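Local coordinates for protein MaoC-like dehydratase (Phytophthora Capsici, PDB 3KH8) that probably acts as a hydro-lyase with a MaoC-like hot dog fold, adding water to or removing it from an acyl thioester substrate, at residues G256-A261 / I291-W296; P287-Q292 / K310-V315. All blocks are in the same frame, centred on the assembly; numbering follows the deposited sequence.

Interaction 1 (G256-A261 / I291-W296)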
loop_
_atom_site.group_PDB
_atom_site.type_symbol
_atom_site.label_atom_id
_atom_site.label_comp_id
_atom_site.label_asym_id
_atom_site.label_seq_id
_atom_site.Cartn_x
_atom_site.Cartn_y
_atom_site.Cartn_z
ATOM N N GLY A 256 4.893 7.057 12.962
ATOM C CA GLY A 256 4.093 5.833 12.922
ATOM C C GLY A 256 4.842 4.635 13.475
ATOM O O GLY A 256 4.288 3.852 14.251
ATOM N N VAL A 257 6.107 4.499 13.077
ATOM C CA VAL A 257 6.962 3.402 13.540
ATOM C C VAL A 257 7.135 3.453 15.064
ATOM O O VAL A 257 6.996 2.428 15.742
ATOM C CB VAL A 257 8.327 3.381 12.797
ATOM C CG1 VAL A 257 9.291 2.379 13.422
ATOM C CG2 VAL A 257 8.117 3.043 11.321
ATOM N N ALA A 258 7.414 4.643 15.598
ATOM C CA ALA A 258 7.493 4.816 17.059
ATOM C C ALA A 258 6.153 4.491 17.734
ATOM O O ALA A 258 6.117 3.804 18.762
ATOM C CB ALA A 258 7.951 6.223 17.410
ATOM N N SER A 259 5.057 4.964 17.137
ATOM C CA SER A 259 3.711 4.706 17.654
ATOM C C SER A 259 3.378 3.214 17.720
ATOM O O SER A 259 2.712 2.772 18.655
ATOM C CB SER A 259 2.654 5.446 16.831
ATOM O OG SER A 259 2.848 6.847 16.902
ATOM N N ARG A 260 3.840 2.454 16.724
ATOM C CA ARG A 260 3.670 1.003 16.697
ATOM C C ARG A 260 4.346 0.348 17.899
ATOM O O ARG A 260 3.768 -0.537 18.532
ATOM C CB ARG A 260 4.245 0.411 15.411
ATOM C CG ARG A 260 3.414 0.654 14.150
ATOM C CD ARG A 260 4.168 0.177 12.910
ATOM N NE ARG A 260 4.730 -1.155 13.116
ATOM C CZ ARG A 260 5.868 -1.589 12.590
ATOM N NH1 ARG A 260 6.593 -0.806 11.798
ATOM N NH2 ARG A 260 6.285 -2.815 12.865
ATOM N N ALA A 261 5.569 0.783 18.201
ATOM C CA ALA A 261 6.311 0.259 19.346
ATOM C C ALA A 261 5.591 0.585 20.653
ATOM O O ALA A 261 5.471 -0.272 21.531
ATOM C CB ALA A 261 7.731 0.811 19.361
ATOM N N ILE A 291 14.877 1.789 12.499
ATOM C CA ILE A 291 14.380 2.735 13.496
ATOM C C ILE A 291 14.218 2.053 14.848
ATOM O O ILE A 291 13.397 1.141 14.998
ATOM C CB ILE A 291 13.041 3.392 13.070
ATOM C CG1 ILE A 291 13.234 4.235 11.801
ATOM C CG2 ILE A 291 12.471 4.249 14.221
ATOM C CD1 ILE A 291 11.928 4.802 11.202
ATOM N N GLN A 292 15.010 2.503 15.820
ATOM C CA GLN A 292 14.927 2.020 17.199
ATOM C C GLN A 292 14.073 2.969 18.020
ATOM O O GLN A 292 14.314 4.179 18.020
ATOM C CB GLN A 292 16.317 1.956 17.842
ATOM C CG GLN A 292 17.303 0.999 17.194
ATOM C CD GLN A 292 18.726 1.210 17.701
ATOM O OE1 GLN A 292 19.234 2.332 17.720
ATOM N NE2 GLN A 292 19.373 0.129 18.106
ATOM N N THR A 293 13.094 2.426 18.733
ATOM C CA THR A 293 12.297 3.233 19.649
ATOM C C THR A 293 12.734 2.967 21.097
ATOM O O THR A 293 12.620 1.838 21.592
ATOM C CB THR A 293 10.772 3.004 19.453
ATOM O OG1 THR A 293 10.420 3.270 18.088
ATOM C CG2 THR A 293 9.960 3.924 20.352
ATOM N N ARG A 294 13.255 4.006 21.748
ATOM C CA ARG A 294 13.670 3.937 23.156
ATOM C C ARG A 294 12.532 4.437 24.030
ATOM O O ARG A 294 12.041 5.543 23.824
ATOM C CB ARG A 294 14.886 4.830 23.414
ATOM C CG ARG A 294 16.087 4.587 22.531
ATOM C CD ARG A 294 17.094 5.713 22.718
ATOM N NE ARG A 294 18.381 5.389 22.113
ATOM C CZ ARG A 294 19.350 6.272 21.885
ATOM N NH1 ARG A 294 19.182 7.553 22.197
ATOM N NH2 ARG A 294 20.484 5.874 21.331
ATOM N N MET A 295 12.127 3.639 25.016
ATOM C CA MET A 295 10.961 3.981 25.828
ATOM C C MET A 295 11.245 4.031 27.332
ATOM O O MET A 295 11.860 3.116 27.895
ATOM C CB MET A 295 9.794 3.033 25.516
ATOM C CG MET A 295 9.301 3.124 24.060
ATOM S SD MET A 295 8.257 1.747 23.535
ATOM C CE MET A 295 9.460 0.451 23.250
ATOM N N TRP A 296 10.800 5.113 27.963
ATOM C CA TRP A 296 10.959 5.311 29.402
ATOM C C TRP A 296 9.585 5.409 30.068
ATOM O O TRP A 296 8.826 6.349 29.813
ATOM C CB TRP A 296 11.743 6.596 29.692
ATOM C CG TRP A 296 13.210 6.580 29.336
ATOM C CD1 TRP A 296 14.251 6.260 30.168
ATOM C CD2 TRP A 296 13.799 6.943 28.078
ATOM N NE1 TRP A 296 15.448 6.386 29.500
ATOM C CE2 TRP A 296 15.201 6.802 28.217
ATOM C CE3 TRP A 296 13.281 7.363 26.843
ATOM C CZ2 TRP A 296 16.092 7.072 27.170
ATOM C CZ3 TRP A 296 14.167 7.625 25.798
ATOM C CH2 TRP A 296 15.557 7.477 25.970
#
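M295 sets its sulfur above one face of the A261 carbonyl group, with SD 4.0 Å from A261 O and almost equally far from the carbonyl carbon. This peptide is the flat group that matters here; the rest is mostly aliphatic carbon, with the T293 hydroxyl among backbone atoms. The thioether bends at chi3 (-77°), so the methyl turns off beside the alanine, M295 CE 4.3 Å from A261 CB. T293 occupies the middle of the interface. With chi1 at -56°, its CG2 is anti to the backbone N and its OG1 anti to the carbonyl carbon, and both branches rest on helix 251-266. OG1 comes up against the backbone of A258, 3.5 Å from A258 CA, while A261 CB packs 3.8 Å from T293 CB. The small alanines let the strand backbone come close, and A258 CA is 5.7 Å from T293 CA. At the other end two branched side chains meet at a slant: V257 CG1 touches I291 CG2 at 3.8 Å, and I291 CD1 reaches past it toward V257 CB and CG2. The axes of segments 256-261 and 291-296 come within 8.4 Å at an angle of 49°. All six touching residues are buried, as expected for a hot dog fold, in which a curved sheet wraps round a long helix. Strand 290-297 lies between strands 209-214 and 302-309, and both neighbours share the helix: F213 packs on V257 and F305 on A258. Further round the helix, R260 makes a cation-pi contact with F213 and a salt bridge to E68.

Interaction 2 (P287-Q292 / K310-V315)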
loop_
_atom_site.group_PDB
_atom_site.type_symbol
_atom_site.label_atom_id
_atom_site.label_comp_id
_atom_site.label_asym_id
_atom_site.label_seq_id
_atom_site.Cartn_x
_atom_site.Cartn_y
_atom_site.Cartn_z
ATOM N N PRO A 287 14.880 5.844 3.919
ATOM C CA PRO A 287 14.203 4.556 3.767
ATOM C C PRO A 287 15.240 3.446 3.649
ATOM O O PRO A 287 16.221 3.594 2.915
ATOM C CB PRO A 287 13.428 4.710 2.451
ATOM C CG PRO A 287 13.361 6.173 2.191
ATOM C CD PRO A 287 14.601 6.755 2.794
ATOM N N GLY A 288 15.041 2.362 4.390
ATOM C CA GLY A 288 16.031 1.289 4.454
ATOM C C GLY A 288 16.761 1.227 5.782
ATOM O O GLY A 288 17.329 0.194 6.136
ATOM N N GLU A 289 16.744 2.334 6.523
ATOM C CA GLU A 289 17.401 2.395 7.823
ATOM C C GLU A 289 16.543 1.764 8.917
ATOM O O GLU A 289 15.309 1.679 8.787
ATOM C CB GLU A 289 17.774 3.841 8.176
ATOM C CG GLU A 289 18.831 4.433 7.241
ATOM C CD GLU A 289 19.367 5.775 7.706
ATOM O OE1 GLU A 289 18.570 6.658 8.091
ATOM O OE2 GLU A 289 20.600 5.945 7.676
ATOM N N THR A 290 17.205 1.314 9.981
ATOM C CA THR A 290 16.538 0.688 11.117
ATOM C C THR A 290 16.163 1.736 12.162
ATOM O O THR A 290 17.025 2.482 12.644
ATOM C CB THR A 290 17.426 -0.406 11.760
ATOM O OG1 THR A 290 17.803 -1.357 10.757
ATOM C CG2 THR A 290 16.686 -1.130 12.885
ATOM N N ILE A 291 14.877 1.789 12.499
ATOM C CA ILE A 291 14.380 2.735 13.496
ATOM C C ILE A 291 14.218 2.053 14.848
ATOM O O ILE A 291 13.397 1.141 14.998
ATOM C CB ILE A 291 13.041 3.392 13.070
ATOM C CG1 ILE A 291 13.234 4.235 11.801
ATOM C CG2 ILE A 291 12.471 4.249 14.221
ATOM C CD1 ILE A 291 11.928 4.802 11.202
ATOM N N GLN A 292 15.010 2.503 15.820
ATOM C CA GLN A 292 14.927 2.020 17.199
ATOM C C GLN A 292 14.073 2.969 18.020
ATOM O O GLN A 292 14.314 4.179 18.020
ATOM C CB GLN A 292 16.317 1.956 17.842
ATOM C CG GLN A 292 17.303 0.999 17.194
ATOM C CD GLN A 292 18.726 1.210 17.701
ATOM O OE1 GLN A 292 19.234 2.332 17.720
ATOM N NE2 GLN A 292 19.373 0.129 18.106
ATOM N N LYS A 310 19.437 3.276 13.912
ATOM C CA LYS A 310 20.430 2.341 14.449
ATOM C C LYS A 310 21.787 2.457 13.751
ATOM O O LYS A 310 22.835 2.460 14.405
ATOM C CB LYS A 310 19.904 0.904 14.345
ATOM C CG LYS A 310 20.791 -0.146 15.003
ATOM C CD LYS A 310 20.145 -1.515 14.953
ATOM C CE LYS A 310 20.974 -2.541 15.693
ATOM N NZ LYS A 310 20.358 -3.890 15.570
ATOM N N GLU A 311 21.758 2.577 12.427
ATOM C CA GLU A 311 22.975 2.545 11.616
ATOM C C GLU A 311 23.884 3.758 11.831
ATOM O O GLU A 311 25.090 3.679 11.596
ATOM C CB GLU A 311 22.636 2.387 10.126
ATOM C CG GLU A 311 22.066 1.011 9.736
ATOM C CD GLU A 311 20.556 0.880 9.957
ATOM O OE1 GLU A 311 19.917 1.839 10.449
ATOM O OE2 GLU A 311 20.006 -0.195 9.632
ATOM N N ARG A 312 23.303 4.870 12.285
ATOM C CA ARG A 312 24.036 6.131 12.419
ATOM C C ARG A 312 24.013 6.699 13.837
ATOM O O ARG A 312 24.671 7.708 14.117
ATOM C CB ARG A 312 23.490 7.173 11.433
ATOM C CG ARG A 312 23.741 6.838 9.965
ATOM C CD ARG A 312 23.255 7.935 9.025
ATOM N NE ARG A 312 21.797 7.972 8.916
ATOM C CZ ARG A 312 21.023 8.950 9.381
ATOM N NH1 ARG A 312 21.556 10.001 9.996
ATOM N NH2 ARG A 312 19.705 8.879 9.227
ATOM N N GLY A 313 23.248 6.060 14.720
ATOM C CA GLY A 313 23.054 6.541 16.088
ATOM C C GLY A 313 22.432 7.926 16.170
ATOM O O GLY A 313 22.620 8.637 17.156
ATOM N N ALA A 314 21.694 8.313 15.134
ATOM C CA ALA A 314 21.096 9.645 15.069
ATOM C C ALA A 314 19.647 9.631 15.539
ATOM O O ALA A 314 18.835 8.839 15.055
ATOM C CB ALA A 314 21.187 10.197 13.656
ATOM N N VAL A 315 19.324 10.508 16.482
ATOM C CA VAL A 315 17.941 10.656 16.929
ATOM C C VAL A 315 17.130 11.354 15.830
ATOM O O VAL A 315 17.506 12.432 15.366
ATOM C CB VAL A 315 17.831 11.417 18.276
ATOM C CG1 VAL A 315 18.692 10.747 19.361
ATOM C CG2 VAL A 315 18.216 12.867 18.120
HETATM O O HOH W 1 19.893 -0.347 6.897
#
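E289 and R312 meet with their side chains at about a right angle, yet their flat ends lie only 12° from coplanar. R312 approaches side-on: NE donates to E289 OE2 and NH2 to E289 OE1, each at 2.7 Å and nearly straight, each meeting its oxygen's syn lone pair. The R312 chain folds at chi3 (-73°) to present this edge. E311 crosses T290 at about a right angle too, and its carboxylate takes both polar groups at the start of strand 290-297: T290 N donates to E311 OE1 at 2.8 Å, and T290 OG1 to E311 OE2 at 2.7 Å. A water donates to E311 OE2 and to G288 O. K310 runs alongside T290, while the Q292 amide lies across its aliphatic chain, NE2 3.4 Å from K310 CG; the ammonium continues to E212. K310 N donates to T290 O at 2.8 Å, carrying the strand pairing into the turn, which closes with a G1 beta bulge at G313 and A314, facing V309. A salt bridge and hydrogen bonds thus hold this surface turn. E289 OE2 and E311 OE1, 5.0 Å apart, would raise each other's pKa, but R312 and the T290 and water donors probably keep both ionised.

Following the chain from the N terminus, helix 251-266 comes first, then strand 274-281 and a loop into strand 290-297. Interaction 1 closes that span, bringing the strand back against the helix. The chain then doubles back as strand 302-309 and reaches the turn at 310-313, and interaction 2 closes this second, shorter loop onto the beginning of 290-297. The two spans cross, overlapping over 287-296, and their segments share I291 and Q292: I291 faces the helix, Q292 the turn. Interaction 1 thus ties helix to sheet in the core, while interaction 2 joins a hairpin turn to the sheet at the surface. Their centres are about 12 Å apart, and R294 packs against V315 between them.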